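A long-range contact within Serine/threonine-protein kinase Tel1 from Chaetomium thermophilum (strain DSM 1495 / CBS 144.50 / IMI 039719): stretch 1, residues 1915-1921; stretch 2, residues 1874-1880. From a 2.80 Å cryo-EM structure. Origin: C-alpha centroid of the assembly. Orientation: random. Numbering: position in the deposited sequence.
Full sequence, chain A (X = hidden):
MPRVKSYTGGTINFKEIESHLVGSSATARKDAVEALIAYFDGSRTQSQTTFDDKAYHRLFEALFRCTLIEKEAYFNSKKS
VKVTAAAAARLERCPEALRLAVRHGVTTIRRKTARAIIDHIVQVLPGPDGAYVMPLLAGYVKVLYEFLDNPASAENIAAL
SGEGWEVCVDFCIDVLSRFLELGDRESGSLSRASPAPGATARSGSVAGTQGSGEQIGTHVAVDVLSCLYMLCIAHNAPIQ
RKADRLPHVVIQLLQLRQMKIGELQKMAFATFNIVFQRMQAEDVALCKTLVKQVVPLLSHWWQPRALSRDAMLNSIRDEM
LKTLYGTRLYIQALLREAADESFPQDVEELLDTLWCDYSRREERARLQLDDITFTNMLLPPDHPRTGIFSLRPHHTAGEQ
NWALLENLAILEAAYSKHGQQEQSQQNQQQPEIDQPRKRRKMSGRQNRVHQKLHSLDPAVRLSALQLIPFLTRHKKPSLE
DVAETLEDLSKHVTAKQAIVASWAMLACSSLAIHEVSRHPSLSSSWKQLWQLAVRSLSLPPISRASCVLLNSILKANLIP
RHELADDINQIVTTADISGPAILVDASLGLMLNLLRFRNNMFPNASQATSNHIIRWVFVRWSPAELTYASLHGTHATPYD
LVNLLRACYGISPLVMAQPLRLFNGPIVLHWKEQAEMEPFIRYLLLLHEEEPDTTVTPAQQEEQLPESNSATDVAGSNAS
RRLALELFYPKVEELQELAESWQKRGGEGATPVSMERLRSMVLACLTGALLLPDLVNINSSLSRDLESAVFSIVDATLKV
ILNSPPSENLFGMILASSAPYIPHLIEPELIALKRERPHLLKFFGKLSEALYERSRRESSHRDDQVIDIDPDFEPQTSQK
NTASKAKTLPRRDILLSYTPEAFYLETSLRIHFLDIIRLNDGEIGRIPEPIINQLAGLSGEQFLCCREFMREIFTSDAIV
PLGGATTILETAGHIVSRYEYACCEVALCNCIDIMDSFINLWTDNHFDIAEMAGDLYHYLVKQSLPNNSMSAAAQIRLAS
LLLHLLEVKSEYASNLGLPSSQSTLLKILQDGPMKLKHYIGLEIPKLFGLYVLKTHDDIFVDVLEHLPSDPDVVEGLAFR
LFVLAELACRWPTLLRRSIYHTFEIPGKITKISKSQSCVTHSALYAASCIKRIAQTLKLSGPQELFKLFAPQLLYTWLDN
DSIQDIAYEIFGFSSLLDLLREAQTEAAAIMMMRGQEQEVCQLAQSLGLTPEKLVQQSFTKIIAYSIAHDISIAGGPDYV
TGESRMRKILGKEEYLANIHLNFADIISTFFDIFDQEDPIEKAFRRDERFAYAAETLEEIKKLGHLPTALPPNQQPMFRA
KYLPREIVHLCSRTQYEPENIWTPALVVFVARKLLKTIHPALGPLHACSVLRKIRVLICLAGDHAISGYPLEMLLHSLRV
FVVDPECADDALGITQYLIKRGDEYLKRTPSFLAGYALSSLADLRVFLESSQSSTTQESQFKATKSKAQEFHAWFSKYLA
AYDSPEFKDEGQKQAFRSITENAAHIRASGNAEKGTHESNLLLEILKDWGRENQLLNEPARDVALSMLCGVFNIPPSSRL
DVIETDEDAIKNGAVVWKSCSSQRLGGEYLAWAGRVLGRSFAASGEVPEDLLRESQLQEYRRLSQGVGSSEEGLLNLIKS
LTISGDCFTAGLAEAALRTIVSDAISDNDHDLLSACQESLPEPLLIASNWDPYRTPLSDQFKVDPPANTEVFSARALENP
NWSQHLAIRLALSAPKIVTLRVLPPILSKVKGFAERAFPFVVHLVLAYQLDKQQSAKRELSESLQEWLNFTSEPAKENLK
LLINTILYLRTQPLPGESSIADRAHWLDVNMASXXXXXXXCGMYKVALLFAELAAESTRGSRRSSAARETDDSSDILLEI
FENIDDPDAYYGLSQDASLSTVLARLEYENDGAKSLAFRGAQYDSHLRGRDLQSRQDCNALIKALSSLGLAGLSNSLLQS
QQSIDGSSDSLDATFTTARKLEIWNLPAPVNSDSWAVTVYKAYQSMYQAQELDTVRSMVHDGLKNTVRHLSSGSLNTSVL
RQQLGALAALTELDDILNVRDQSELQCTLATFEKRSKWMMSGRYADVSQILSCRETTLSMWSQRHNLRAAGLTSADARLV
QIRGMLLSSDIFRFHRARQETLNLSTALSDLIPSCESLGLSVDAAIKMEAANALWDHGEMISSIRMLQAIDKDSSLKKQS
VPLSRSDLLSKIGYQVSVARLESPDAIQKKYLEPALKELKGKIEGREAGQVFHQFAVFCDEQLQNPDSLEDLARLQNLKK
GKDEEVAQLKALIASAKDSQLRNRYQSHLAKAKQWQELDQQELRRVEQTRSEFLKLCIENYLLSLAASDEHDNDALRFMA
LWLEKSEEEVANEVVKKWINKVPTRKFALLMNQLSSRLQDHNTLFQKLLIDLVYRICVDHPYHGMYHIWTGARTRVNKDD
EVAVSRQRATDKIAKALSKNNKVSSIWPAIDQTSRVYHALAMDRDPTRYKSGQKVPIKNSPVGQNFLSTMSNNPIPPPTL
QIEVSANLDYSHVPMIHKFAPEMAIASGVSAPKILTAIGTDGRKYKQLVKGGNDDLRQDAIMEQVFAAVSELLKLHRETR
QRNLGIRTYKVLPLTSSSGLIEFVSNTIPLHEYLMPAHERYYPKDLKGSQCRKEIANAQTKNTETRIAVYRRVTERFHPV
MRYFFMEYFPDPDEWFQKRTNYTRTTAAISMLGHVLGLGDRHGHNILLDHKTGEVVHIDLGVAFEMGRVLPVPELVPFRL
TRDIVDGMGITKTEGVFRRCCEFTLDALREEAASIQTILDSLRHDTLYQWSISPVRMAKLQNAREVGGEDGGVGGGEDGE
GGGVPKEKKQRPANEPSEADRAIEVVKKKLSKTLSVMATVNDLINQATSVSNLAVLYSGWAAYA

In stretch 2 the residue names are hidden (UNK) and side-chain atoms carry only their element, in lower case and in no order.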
# COMPACT_ATOMS: atom_id res chain seq x y z
N ASP A 1915 -9.46 32.83 -9.47
CA ASP A 1915 -8.35 32.64 -10.38
C ASP A 1915 -7.06 33.23 -9.84
O ASP A 1915 -5.97 32.84 -10.27
CB ASP A 1915 -8.66 33.25 -11.74
CG ASP A 1915 -7.78 32.71 -12.84
OD1 ASP A 1915 -6.98 31.79 -12.57
OD2 ASP A 1915 -7.89 33.19 -13.99
N ILE A 1916 -7.15 34.18 -8.90
CA ILE A 1916 -5.96 34.71 -8.26
C ILE A 1916 -5.58 33.87 -7.05
O ILE A 1916 -4.39 33.80 -6.70
CB ILE A 1916 -6.17 36.19 -7.89
CG1 ILE A 1916 -4.83 36.89 -7.78
CG2 ILE A 1916 -6.96 36.33 -6.61
CD1 ILE A 1916 -4.09 36.95 -9.09
N LEU A 1917 -6.55 33.21 -6.43
CA LEU A 1917 -6.25 32.36 -5.28
C LEU A 1917 -5.40 31.17 -5.68
O LEU A 1917 -4.58 30.70 -4.88
CB LEU A 1917 -7.56 31.90 -4.65
CG LEU A 1917 -7.70 32.09 -3.15
CD1 LEU A 1917 -7.31 33.49 -2.76
CD2 LEU A 1917 -9.12 31.81 -2.75
N LEU A 1918 -5.54 30.69 -6.91
CA LEU A 1918 -4.73 29.57 -7.36
C LEU A 1918 -3.27 29.97 -7.51
O LEU A 1918 -2.37 29.24 -7.09
CB LEU A 1918 -5.28 29.02 -8.67
CG LEU A 1918 -4.53 27.86 -9.31
CD1 LEU A 1918 -4.46 26.70 -8.36
CD2 LEU A 1918 -5.21 27.47 -10.59
N GLU A 1919 -3.03 31.15 -8.09
CA GLU A 1919 -1.67 31.64 -8.23
C GLU A 1919 -1.06 31.99 -6.89
O GLU A 1919 0.15 31.87 -6.71
CB GLU A 1919 -1.64 32.84 -9.16
CG GLU A 1919 -0.25 33.22 -9.60
CD GLU A 1919 -0.24 34.39 -10.55
OE1 GLU A 1919 -1.34 34.85 -10.93
OE2 GLU A 1919 0.86 34.85 -10.93
N ILE A 1920 -1.88 32.43 -5.93
CA ILE A 1920 -1.37 32.68 -4.59
C ILE A 1920 -0.95 31.37 -3.93
O ILE A 1920 0.17 31.25 -3.42
CB ILE A 1920 -2.41 33.41 -3.74
CG1 ILE A 1920 -2.65 34.81 -4.27
CG2 ILE A 1920 -1.97 33.48 -2.31
CD1 ILE A 1920 -3.83 35.47 -3.66
N PHE A 1921 -1.83 30.37 -3.93
CA PHE A 1921 -1.56 29.15 -3.19
C PHE A 1921 -0.54 28.25 -3.85
O PHE A 1921 0.06 27.41 -3.16
CB PHE A 1921 -2.85 28.38 -2.96
CG PHE A 1921 -3.66 28.91 -1.83
CD1 PHE A 1921 -3.04 29.38 -0.70
CD2 PHE A 1921 -5.03 28.94 -1.89
CE1 PHE A 1921 -3.77 29.87 0.34
CE2 PHE A 1921 -5.76 29.44 -0.86
CZ PHE A 1921 -5.13 29.90 0.25
N UNK A 1874 -6.09 44.92 -5.71
CA UNK A 1874 -4.86 44.98 -4.93
C UNK A 1874 -4.26 43.59 -4.74
O UNK A 1874 -3.03 43.44 -4.77
c UNK A 1874 -5.13 45.63 -3.59
N UNK A 1875 -5.09 42.57 -4.56
CA UNK A 1875 -4.58 41.21 -4.47
C UNK A 1875 -3.91 40.78 -5.76
O UNK A 1875 -2.82 40.20 -5.74
c UNK A 1875 -5.72 40.25 -4.12
N UNK A 1876 -4.56 41.03 -6.90
CA UNK A 1876 -3.95 40.71 -8.18
C UNK A 1876 -2.63 41.46 -8.38
O UNK A 1876 -1.64 40.88 -8.83
c UNK A 1876 -4.92 41.02 -9.31
N UNK A 1877 -2.61 42.74 -8.03
CA UNK A 1877 -1.40 43.54 -8.17
C UNK A 1877 -0.27 42.98 -7.32
O UNK A 1877 0.86 42.87 -7.79
c UNK A 1877 -1.69 44.98 -7.77
N UNK A 1878 -0.56 42.62 -6.07
CA UNK A 1878 0.48 42.07 -5.21
C UNK A 1878 0.91 40.68 -5.65
O UNK A 1878 2.02 40.26 -5.33
c UNK A 1878 -0.00 42.04 -3.77
N UNK A 1879 0.05 39.96 -6.37
CA UNK A 1879 0.48 38.69 -6.96
C UNK A 1879 1.42 38.92 -8.13
O UNK A 1879 2.34 38.12 -8.35
c UNK A 1879 -0.72 37.88 -7.41
o UNK A 1879 -1.73 37.92 -6.40
c UNK A 1879 -0.33 36.46 -7.63
N UNK A 1880 1.21 39.99 -8.90
CA UNK A 1880 2.14 40.32 -9.98
C UNK A 1880 3.52 40.69 -9.46
O UNK A 1880 4.52 40.39 -10.11
c UNK A 1880 -0.35 41.65 -12.39
n UNK A 1880 -0.35 43.07 -12.07
n UNK A 1880 -1.37 45.06 -11.59
c UNK A 1880 0.99 41.00 -12.13
c UNK A 1880 -1.45 43.78 -11.88
n UNK A 1880 -2.64 43.20 -11.98
c UNK A 1880 1.57 41.45 -10.82

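Stretch 2 is helical throughout, and its seven positions can be read in order from the atoms beyond each CA. Position 1874 carries a single side-chain carbon, with nothing branching from it, and this carbon lies far from every atom of stretch 1. One carbon and no more identifies Ala1874. Its backbone O accepts a hydrogen bond from the N of position 1878 at 2.9 Å, the first turn of the helix within this stretch.

Position 1875 again has one carbon, and its CA-to-CB bond points toward stretch 1. The carbon comes no nearer to stretch 1 than 4.8 Å, to CG2 of Ile1916, whereas the backbone O of 1875 lies 4.4 Å from CG1 of the same isoleucine. The lone carbon makes this Ala1875, a buried residue.

At position 1876 there is also one carbon, pointing sideways relative to stretch 1. Its CA is 3.9 Å from CD1 of Ile1916 and its CB 4.2 Å from the same CD1, an apolar contact between side chains. This is Ala1876; CD1 of the isoleucine rests against CA as well as CB.

Position 1877 has a single carbon, directed away from stretch 1 and without contact there, and is Ala1877. The same inventory recurs at position 1878: one carbon, buried, out of reach of stretch 1. It is Ala1878, completing a run of five alanines.

Position 1879 breaks the run. Three side-chain atoms are present, a carbon that carries one oxygen and one further carbon, so the side chain branches at its first atom. The CA-to-CB bond points toward stretch 1. The oxygen lies 3.5 Å from CG1 of Ile1916 and 3.9 Å from CG1 of Ile1920, while the terminal carbon lies 3.6 Å from CD of Glu1919. A beta-branched side chain with one oxygen and one methyl is threonine, Thr1879. In its m rotamer, OG1 donates a 2.6 Å hydrogen bond to O of Ala1875, one turn back, which satisfies the hydroxyl inside its own helix even though its neighbors across the contact are aliphatic.

Position 1880 has seven side-chain atoms: three carbons in a chain, a nitrogen, and then a carbon bearing two more nitrogens. That terminal group is a guanidinium, so the residue is Arg1880. Its CA-to-CB bond points away from stretch 1, it makes no contact there, and NH1 is hydrogen-bonded elsewhere in the structure.

The contact is a small packing of two helices whose axes approach to 10.3 Å at an angle of 36°, running in broadly the same direction and burying 221 Å² in total. No hydrogen bond crosses it. Thr1879 has the largest covered area and touches Ile1916, Glu1919 and Ile1920; Ile1916 also meets the backbone O of Ala1875 and the CA and CB of Ala1876. The contact is van der Waals packing centred on Thr1879 and Ile1916, with the threonine hydroxyl paired within its own helix.

Stretch 2 (1874-1880) AAAAATR
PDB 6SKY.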